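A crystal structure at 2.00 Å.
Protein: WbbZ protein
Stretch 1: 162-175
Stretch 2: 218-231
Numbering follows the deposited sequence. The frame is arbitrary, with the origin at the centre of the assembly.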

ATOM      1  N   LEU A 162       9.977  12.759  -3.839  1.00 52.54           N
ATOM      2  CA  LEU A 162      10.519  14.121  -3.834  1.00 57.96           C
ATOM      3  C   LEU A 162       9.418  15.170  -3.712  1.00 65.77           C
ATOM      4  O   LEU A 162       9.589  16.319  -4.127  1.00 63.46           O
ATOM      5  CB  LEU A 162      11.382  14.388  -5.070  1.00 64.26           C
ATOM      6  CG  LEU A 162      12.600  13.477  -5.222  1.00 67.34           C
ATOM      7  CD1 LEU A 162      13.484  13.944  -6.371  1.00 75.89           C
ATOM      8  CD2 LEU A 162      13.381  13.422  -3.920  1.00 59.98           C
ATOM      9  N   LYS A 163       8.282  14.786  -3.142  1.00 67.35           N
ATOM     10  CA  LYS A 163       7.229  15.752  -2.869  1.00 62.34           C
ATOM     11  C   LYS A 163       7.628  16.634  -1.687  1.00 68.92           C
ATOM     12  O   LYS A 163       8.187  16.141  -0.704  1.00 70.07           O
ATOM     13  CB  LYS A 163       5.909  15.042  -2.574  1.00 58.10           C
ATOM     14  CG  LYS A 163       4.827  15.323  -3.602  1.00 78.52           C
ATOM     15  CD  LYS A 163       3.497  14.730  -3.184  1.00 81.54           C
ATOM     16  CE  LYS A 163       2.382  15.207  -4.089  1.00 76.73           C
ATOM     17  NZ  LYS A 163       2.210  16.684  -4.044  1.00 79.93           N
ATOM     18  N   PRO A 164       7.354  17.934  -1.751  1.00 70.33           N
ATOM     19  CA  PRO A 164       7.848  18.850  -0.717  1.00 70.09           C
ATOM     20  C   PRO A 164       7.195  18.606   0.637  1.00 67.14           C
ATOM     21  O   PRO A 164       6.102  18.046   0.749  1.00 66.12           O
ATOM     22  CB  PRO A 164       7.480  20.237  -1.261  1.00 64.26           C
ATOM     23  CG  PRO A 164       7.200  20.031  -2.719  1.00 66.59           C
ATOM     24  CD  PRO A 164       6.660  18.645  -2.837  1.00 63.25           C
ATOM     25  N   VAL A 165       7.896  19.044   1.678  1.00 66.96           N
ATOM     26  CA  VAL A 165       7.365  19.018   3.037  1.00 64.50           C
ATOM     27  C   VAL A 165       6.378  20.164   3.203  1.00 67.97           C
ATOM     28  O   VAL A 165       6.683  21.313   2.863  1.00 70.59           O
ATOM     29  CB  VAL A 165       8.500  19.126   4.069  1.00 68.43           C
ATOM     30  CG1 VAL A 165       7.930  19.355   5.465  1.00 65.28           C
ATOM     31  CG2 VAL A 165       9.376  17.883   4.042  1.00 59.82           C
ATOM     32  N   TYR A 166       5.198  19.863   3.733  1.00 65.79           N
ATOM     33  CA  TYR A 166       4.253  20.929   4.039  1.00 70.58           C
ATOM     34  C   TYR A 166       3.401  20.657   5.271  1.00 68.17           C
ATOM     35  O   TYR A 166       2.522  21.470   5.570  1.00 72.06           O
ATOM     36  CB  TYR A 166       3.349  21.203   2.820  1.00 69.42           C
ATOM     37  CG  TYR A 166       2.213  20.221   2.634  1.00 68.71           C
ATOM     38  CD1 TYR A 166       0.916  20.552   3.010  1.00 72.49           C
ATOM     39  CD2 TYR A 166       2.432  18.970   2.070  1.00 65.97           C
ATOM     40  CE1 TYR A 166      -0.126  19.665   2.841  1.00 69.78           C
ATOM     41  CE2 TYR A 166       1.392  18.074   1.896  1.00 64.14           C
ATOM     42  CZ  TYR A 166       0.115  18.428   2.284  1.00 67.69           C
ATOM     43  OH  TYR A 166      -0.924  17.545   2.114  1.00 73.19           O
ATOM     44  N   LYS A 167       3.627  19.567   5.999  1.00 60.84           N
ATOM     45  CA  LYS A 167       2.868  19.253   7.199  1.00 62.53           C
ATOM     46  C   LYS A 167       3.811  19.105   8.387  1.00 62.16           C
ATOM     47  O   LYS A 167       4.950  18.649   8.245  1.00 58.83           O
ATOM     48  CB  LYS A 167       2.041  17.975   7.008  1.00 66.19           C
ATOM     49  CG  LYS A 167       0.904  18.141   6.005  1.00 67.56           C
ATOM     50  CD  LYS A 167       0.109  16.856   5.827  1.00 66.85           C
ATOM     51  CE  LYS A 167       0.901  15.813   5.062  1.00 62.24           C
ATOM     52  NZ  LYS A 167       0.121  14.563   4.865  1.00 62.59           N
ATOM     53  N   LYS A 168       3.318  19.488   9.565  1.00 60.96           N
ATOM     54  CA  LYS A 168       4.152  19.559  10.759  1.00 68.16           C
ATOM     55  C   LYS A 168       4.454  18.179  11.336  1.00 70.40           C
ATOM     56  O   LYS A 168       5.567  17.669  11.171  1.00 78.46           O
ATOM     57  CB  LYS A 168       3.489  20.445  11.818  1.00 62.19           C
ATOM     58  CG  LYS A 168       3.471  21.924  11.459  1.00 77.05           C
ATOM     59  CD  LYS A 168       2.858  22.765  12.569  1.00 84.00           C
ATOM     60  N   GLN A 169       3.480  17.566  12.006  1.00 70.30           N
ATOM     61  CA  GLN A 169       3.700  16.342  12.766  1.00 70.22           C
ATOM     62  C   GLN A 169       2.861  15.195  12.222  1.00 60.28           C
ATOM     63  O   GLN A 169       1.675  15.363  11.926  1.00 61.09           O
ATOM     64  CB  GLN A 169       3.361  16.541  14.244  1.00 75.06           C
ATOM     65  CG  GLN A 169       4.526  16.969  15.105  1.00 86.22           C
ATOM     66  CD  GLN A 169       4.196  16.894  16.578  1.00 96.89           C
ATOM     67  OE1 GLN A 169       3.034  16.751  16.957  1.00102.29           O
ATOM     68  NE2 GLN A 169       5.218  16.983  17.420  1.00101.95           N
ATOM     69  N   ALA A 170       3.484  14.021  12.124  1.00 54.30           N
ATOM     70  CA  ALA A 170       2.807  12.776  11.792  1.00 54.23           C
ATOM     71  C   ALA A 170       2.851  11.853  13.000  1.00 61.11           C
ATOM     72  O   ALA A 170       3.921  11.636  13.578  1.00 54.33           O
ATOM     73  CB  ALA A 170       3.461  12.089  10.590  1.00 49.16           C
ATOM     74  N   ASN A 171       1.694  11.319  13.382  1.00 61.83           N
ATOM     75  CA  ASN A 171       1.586  10.343  14.460  1.00 63.68           C
ATOM     76  C   ASN A 171       1.357   8.969  13.845  1.00 58.29           C
ATOM     77  O   ASN A 171       0.360   8.762  13.145  1.00 58.00           O
ATOM     78  CB  ASN A 171       0.448  10.701  15.416  1.00 64.07           C
ATOM     79  CG  ASN A 171       0.702  11.990  16.171  1.00 66.29           C
ATOM     80  OD1 ASN A 171       1.846  12.361  16.424  1.00 66.42           O
ATOM     81  ND2 ASN A 171      -0.371  12.679  16.541  1.00 70.93           N
ATOM     82  N   CYS A 172       2.276   8.032  14.105  1.00 52.81           N
ATOM     83  CA  CYS A 172       2.212   6.676  13.544  1.00 52.01           C
ATOM     84  C   CYS A 172       2.387   5.670  14.683  1.00 58.08           C
ATOM     85  O   CYS A 172       3.456   5.077  14.848  1.00 59.93           O
ATOM     86  CB  CYS A 172       3.267   6.493  12.449  1.00 53.19           C
ATOM     87  SG  CYS A 172       3.186   7.742  11.121  1.00 56.62           S
ATOM     88  N   PHE A 173       1.327   5.469  15.460  1.00 54.89           N
ATOM     89  CA  PHE A 173       1.382   4.633  16.649  1.00 59.86           C
ATOM     90  C   PHE A 173       0.538   3.376  16.484  1.00 60.08           C
ATOM     91  O   PHE A 173      -0.476   3.361  15.780  1.00 57.31           O
ATOM     92  CB  PHE A 173       0.914   5.405  17.886  1.00 59.70           C
ATOM     93  CG  PHE A 173       1.879   6.460  18.334  1.00 64.43           C
ATOM     94  CD1 PHE A 173       2.889   6.155  19.230  1.00 60.98           C
ATOM     95  CD2 PHE A 173       1.779   7.757  17.854  1.00 65.27           C
ATOM     96  CE1 PHE A 173       3.781   7.123  19.644  1.00 65.01           C
ATOM     97  CE2 PHE A 173       2.668   8.732  18.264  1.00 64.70           C
ATOM     98  CZ  PHE A 173       3.672   8.413  19.161  1.00 67.97           C
ATOM     99  N   ARG A 174       0.979   2.325  17.171  1.00 57.50           N
ATOM    100  CA  ARG A 174       0.305   1.033  17.143  1.00 62.07           C
ATOM    101  C   ARG A 174      -1.132   1.164  17.635  1.00 66.56           C
ATOM    102  O   ARG A 174      -1.382   1.695  18.721  1.00 73.04           O
ATOM    103  CB  ARG A 174       1.088   0.043  18.009  1.00 59.11           C
ATOM    104  CG  ARG A 174       0.669  -1.398  17.875  1.00 66.01           C
ATOM    105  CD  ARG A 174       1.698  -2.303  18.531  1.00 76.12           C
ATOM    106  NE  ARG A 174       1.227  -3.679  18.620  1.00 83.91           N
ATOM    107  CZ  ARG A 174       0.583  -4.175  19.670  1.00 89.85           C
ATOM    108  NH1 ARG A 174       0.339  -3.405  20.723  1.00 89.91           N
ATOM    109  NH2 ARG A 174       0.186  -5.439  19.670  1.00 93.54           N
ATOM    110  N   THR A 175      -2.077   0.662  16.831  1.00 81.96           N
ATOM    111  CA  THR A 175      -3.497   0.905  17.083  1.00 97.56           C
ATOM    112  C   THR A 175      -3.986   0.231  18.358  1.00107.27           C
ATOM    113  O   THR A 175      -4.977   0.675  18.951  1.00107.65           O
ATOM    114  CB  THR A 175      -4.335   0.421  15.897  1.00 97.65           C
ATOM    115  OG1 THR A 175      -4.053  -0.963  15.647  1.00106.18           O
ATOM    116  CG2 THR A 175      -4.020   1.225  14.654  1.00 89.05           C
ATOM    117  N   GLU A 218       7.347  11.495   3.565  1.00 51.00           N
ATOM    118  CA  GLU A 218       8.122  12.554   2.920  1.00 52.48           C
ATOM    119  C   GLU A 218       7.531  13.940   3.160  1.00 53.35           C
ATOM    120  O   GLU A 218       8.274  14.929   3.219  1.00 54.05           O
ATOM    121  CB  GLU A 218       8.219  12.299   1.415  1.00 55.54           C
ATOM    122  CG  GLU A 218       9.262  11.270   0.996  1.00 53.74           C
ATOM    123  CD  GLU A 218       9.274  11.038  -0.510  1.00 56.88           C
ATOM    124  OE1 GLU A 218       8.388  10.316  -1.015  1.00 58.43           O
ATOM    125  OE2 GLU A 218      10.161  11.591  -1.194  1.00 62.42           O
ATOM    126  N   GLU A 219       6.211  14.036   3.296  1.00 51.42           N
ATOM    127  CA  GLU A 219       5.535  15.328   3.361  1.00 52.05           C
ATOM    128  C   GLU A 219       5.474  15.908   4.769  1.00 58.50           C
ATOM    129  O   GLU A 219       4.904  16.990   4.949  1.00 58.00           O
ATOM    130  CB  GLU A 219       4.118  15.203   2.784  1.00 52.49           C
ATOM    131  CG  GLU A 219       4.101  14.966   1.279  1.00 52.21           C
ATOM    132  CD  GLU A 219       2.695  14.917   0.690  1.00 61.56           C
ATOM    133  OE1 GLU A 219       1.890  14.053   1.104  1.00 58.02           O
ATOM    134  OE2 GLU A 219       2.397  15.752  -0.192  1.00 63.16           O
ATOM    135  N   TYR A 220       6.049  15.233   5.759  1.00 57.91           N
ATOM    136  CA  TYR A 220       6.046  15.698   7.137  1.00 62.66           C
ATOM    137  C   TYR A 220       7.442  16.137   7.560  1.00 61.03           C
ATOM    138  O   TYR A 220       8.451  15.641   7.052  1.00 55.77           O
ATOM    139  CB  TYR A 220       5.555  14.609   8.093  1.00 58.20           C
ATOM    140  CG  TYR A 220       4.089  14.268   7.962  1.00 59.22           C
ATOM    141  CD1 TYR A 220       3.124  14.993   8.651  1.00 61.46           C
ATOM    142  CD2 TYR A 220       3.671  13.213   7.162  1.00 52.28           C
ATOM    143  CE1 TYR A 220       1.782  14.679   8.540  1.00 58.56           C
ATOM    144  CE2 TYR A 220       2.336  12.891   7.046  1.00 52.30           C
ATOM    145  CZ  TYR A 220       1.394  13.626   7.735  1.00 57.76           C
ATOM    146  OH  TYR A 220       0.064  13.305   7.618  1.00 63.88           O
ATOM    147  N   LYS A 221       7.490  17.072   8.505  1.00 60.17           N
ATOM    148  CA  LYS A 221       8.748  17.496   9.101  1.00 65.18           C
ATOM    149  C   LYS A 221       9.104  16.703  10.352  1.00 66.55           C
ATOM    150  O   LYS A 221      10.286  16.428  10.580  1.00 73.23           O
ATOM    151  CB  LYS A 221       8.699  18.990   9.441  1.00 71.74           C
ATOM    152  CG  LYS A 221      10.052  19.593   9.788  1.00 77.74           C
ATOM    153  CD  LYS A 221       9.987  21.112   9.833  1.00 88.21           C
ATOM    154  N   VAL A 222       8.111  16.319  11.153  1.00 61.68           N
ATOM    155  CA  VAL A 222       8.322  15.584  12.393  1.00 64.36           C
ATOM    156  C   VAL A 222       7.479  14.315  12.361  1.00 60.62           C
ATOM    157  O   VAL A 222       6.323  14.335  11.927  1.00 63.57           O
ATOM    158  CB  VAL A 222       7.969  16.446  13.626  1.00 62.65           C
ATOM    159  CG1 VAL A 222       8.109  15.638  14.910  1.00 63.14           C
ATOM    160  CG2 VAL A 222       8.854  17.682  13.677  1.00 58.28           C
ATOM    161  N   VAL A 223       8.065  13.209  12.813  1.00 57.98           N
ATOM    162  CA  VAL A 223       7.398  11.914  12.864  1.00 52.90           C
ATOM    163  C   VAL A 223       7.481  11.383  14.289  1.00 60.23           C
ATOM    164  O   VAL A 223       8.575  11.291  14.859  1.00 57.11           O
ATOM    165  CB  VAL A 223       8.024  10.916  11.872  1.00 53.74           C
ATOM    166  CG1 VAL A 223       7.304   9.580  11.936  1.00 53.91           C
ATOM    167  CG2 VAL A 223       7.995  11.479  10.457  1.00 57.09           C
ATOM    168  N   ASN A 224       6.326  11.045  14.862  1.00 57.57           N
ATOM    169  CA  ASN A 224       6.231  10.444  16.188  1.00 56.22           C
ATOM    170  C   ASN A 224       5.746   9.008  16.019  1.00 53.70           C
ATOM    171  O   ASN A 224       4.685   8.782  15.431  1.00 53.43           O
ATOM    172  CB  ASN A 224       5.264  11.227  17.080  1.00 56.24           C
ATOM    173  CG  ASN A 224       5.612  12.701  17.178  1.00 62.58           C
ATOM    174  OD1 ASN A 224       6.735  13.063  17.519  1.00 60.27           O
ATOM    175  ND2 ASN A 224       4.638  13.561  16.882  1.00 61.97           N
ATOM    176  N   THR A 225       6.500   8.041  16.543  1.00 45.71           N
ATOM    177  CA  THR A 225       6.112   6.659  16.298  1.00 48.80           C
ATOM    178  C   THR A 225       6.679   5.727  17.361  1.00 57.15           C
ATOM    179  O   THR A 225       7.690   6.027  18.003  1.00 58.31           O
ATOM    180  CB  THR A 225       6.566   6.197  14.906  1.00 45.90           C
ATOM    181  OG1 THR A 225       6.079   4.875  14.654  1.00 54.59           O
ATOM    182  CG2 THR A 225       8.086   6.204  14.795  1.00 47.91           C
ATOM    183  N   ASP A 226       5.988   4.597  17.545  1.00 54.62           N
ATOM    184  CA  ASP A 226       6.496   3.426  18.251  1.00 51.90           C
ATOM    185  C   ASP A 226       6.647   2.236  17.307  1.00 52.81           C
ATOM    186  O   ASP A 226       6.685   1.085  17.756  1.00 56.43           O
ATOM    187  CB  ASP A 226       5.585   3.065  19.429  1.00 55.30           C
ATOM    188  CG  ASP A 226       4.180   2.636  18.991  1.00 58.16           C
ATOM    189  OD1 ASP A 226       3.897   2.604  17.779  1.00 52.14           O
ATOM    190  OD2 ASP A 226       3.348   2.324  19.870  1.00 61.59           O
ATOM    191  N   ARG A 227       6.695   2.503  16.004  1.00 46.66           N
ATOM    192  CA  ARG A 227       6.819   1.486  14.970  1.00 43.95           C
ATOM    193  C   ARG A 227       8.238   1.532  14.423  1.00 52.27           C
ATOM    194  O   ARG A 227       8.643   2.542  13.840  1.00 49.33           O
ATOM    195  CB  ARG A 227       5.807   1.726  13.847  1.00 47.62           C
ATOM    196  CG  ARG A 227       4.361   1.484  14.228  1.00 47.42           C
ATOM    197  CD  ARG A 227       4.087   0.002  14.410  1.00 51.85           C
ATOM    198  NE  ARG A 227       2.667  -0.309  14.278  1.00 58.24           N
ATOM    199  CZ  ARG A 227       2.155  -1.524  14.449  1.00 61.79           C
ATOM    200  NH1 ARG A 227       2.949  -2.542  14.765  1.00 52.96           N
ATOM    201  NH2 ARG A 227       0.849  -1.722  14.308  1.00 51.07           N
ATOM    202  N   LEU A 228       8.975   0.432  14.596  1.00 51.38           N
ATOM    203  CA  LEU A 228      10.408   0.428  14.312  1.00 52.59           C
ATOM    204  C   LEU A 228      10.706   0.928  12.904  1.00 49.61           C
ATOM    205  O   LEU A 228      11.517   1.842  12.715  1.00 50.63           O
ATOM    206  CB  LEU A 228      10.972  -0.980  14.506  1.00 45.71           C
ATOM    207  CG  LEU A 228      12.462  -1.124  14.202  1.00 50.78           C
ATOM    208  CD1 LEU A 228      13.274  -0.187  15.083  1.00 49.38           C
ATOM    209  CD2 LEU A 228      12.896  -2.567  14.405  1.00 51.56           C
ATOM    210  N   HIS A 229      10.060   0.346  11.901  1.00 42.14           N
ATOM    211  CA  HIS A 229      10.458   0.664  10.539  1.00 50.89           C
ATOM    212  C   HIS A 229       9.862   1.965  10.028  1.00 48.36           C
ATOM    213  O   HIS A 229      10.382   2.516   9.055  1.00 53.74           O
ATOM    214  CB  HIS A 229      10.135  -0.513   9.625  1.00 49.86           C
ATOM    215  CG  HIS A 229      11.080  -1.656   9.817  1.00 55.75           C
ATOM    216  ND1 HIS A 229      10.880  -2.633  10.768  1.00 59.58           N
ATOM    217  CD2 HIS A 229      12.273  -1.932   9.238  1.00 59.84           C
ATOM    218  CE1 HIS A 229      11.891  -3.483  10.740  1.00 66.37           C
ATOM    219  NE2 HIS A 229      12.751  -3.078   9.823  1.00 59.56           N
ATOM    220  N   VAL A 230       8.825   2.493  10.677  1.00 48.33           N
ATOM    221  CA  VAL A 230       8.493   3.900  10.482  1.00 49.17           C
ATOM    222  C   VAL A 230       9.642   4.776  10.969  1.00 50.73           C
ATOM    223  O   VAL A 230      10.088   5.696  10.273  1.00 51.24           O
ATOM    224  CB  VAL A 230       7.178   4.252  11.198  1.00 48.74           C
ATOM    225  CG1 VAL A 230       6.927   5.755  11.128  1.00 48.22           C
ATOM    226  CG2 VAL A 230       6.016   3.480  10.587  1.00 44.90           C
ATOM    227  N   ALA A 231      10.145   4.492  12.171  1.00 56.04           N
ATOM    228  CA  ALA A 231      11.270   5.255  12.699  1.00 50.09           C
ATOM    229  C   ALA A 231      12.494   5.128  11.803  1.00 49.26           C
ATOM    230  O   ALA A 231      13.195   6.117  11.554  1.00 56.48           O
ATOM    231  CB  ALA A 231      11.591   4.799  14.123  1.00 50.01           C
TER
HETATM  232  O   HOH W   1       1.928  12.683   3.504  1.00 44.08           O

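The most unusual feature of this contact is the aromatic ring of Tyr-220, held between two aliphatic groups from the other stretch, one on each side of the corner at Lys-168. Ala-170 CB sits 3.4 Å from the centroid of the Tyr-220 ring, almost on the ring normal, while Lys-167 CE lies over the opposite face, 3.8 Å from the same centroid. The ring packs directly against the methyl group, Ala-170 CB to Tyr-220 CG being 3.5 Å, and the last methylene of the lysine, CE, covers the other face before its amine reaches the rim, where Lys-167 NZ makes a weak hydrogen bond of 3.0 Å to Tyr-220 OH. One long side chain thus supplies both an apolar lid and a polar end.

The same amine is tied to Glu-219 through a water. Lys-167 NZ donates to the water oxygen at 2.9 Å, and that water donates to Glu-219 OE1 at 2.8 Å. The direct separation of Lys-167 NZ and Glu-219 OE1, 4.2 Å, is too great for a salt bridge, so the water closes the gap. The other carboxylate oxygen faces a second lysine: Lys-163 NZ and Glu-219 OE2 form a long salt bridge of 4.0 Å. Glu-219 OE2 also lies at the edge of the Tyr-166 ring, 3.3 Å from Tyr-166 CE2.

Beneath these side chains runs a parallel pairing of strands. Its entry is marked by a shared acceptor, since Glu-219 O receives both Tyr-166 N and Lys-167 N at 3.1 Å each. Further back, Leu-162 N donates to Glu-218 OE2 at 2.9 Å, fastening the preceding loop through a side chain. Lys-221 N donates to Lys-167 O at 3.0 Å where both chains turn a corner; from Val-222 N onward the donors alternate between the stretches: Val-222 N to Lys-168 O at 2.9 Å, Ala-170 N to Val-222 O at 2.9 Å, Asn-224 N to Ala-170 O at 2.8 Å, and Cys-172 N to Asn-224 O at 2.9 Å. The Asn-224 N bond is nearly linear, at 174°.

Register decides which side chains meet. Ala-170 and Val-223 share the face that carries Tyr-220, whereas Gln-169, Val-222, Asn-171 and Asn-224 occupy the other. There the paired asparagines add a side-chain hydrogen bond to the backbone ones, Asn-224 ND2 donating to Asn-171 OD1 at 3.1 Å with an angle of 168°.

Past Asn-224, side chains take over the bonding. Thr-225 OG1 donates to Cys-172 O at a short 2.6 Å and accepts Arg-227 N at 2.8 Å, so one hydroxyl links Cys-172 on the other stretch to Arg-227 at the N-cap position of the following helix. From that helix, Val-230 CG1 reaches Cys-172 CB at 4.0 Å. Asp-226 performs a similar task with its carboxylate, as Arg-174 N donates to Asp-226 OD1 at 3.0 Å. The Phe-173 ring, to one side of both bonds, has one face over Thr-225 CA, 4.2 Å from the Phe-173 ring centroid. The rule to read here is that polar side chains carry the connection onward beyond the backbone ladder.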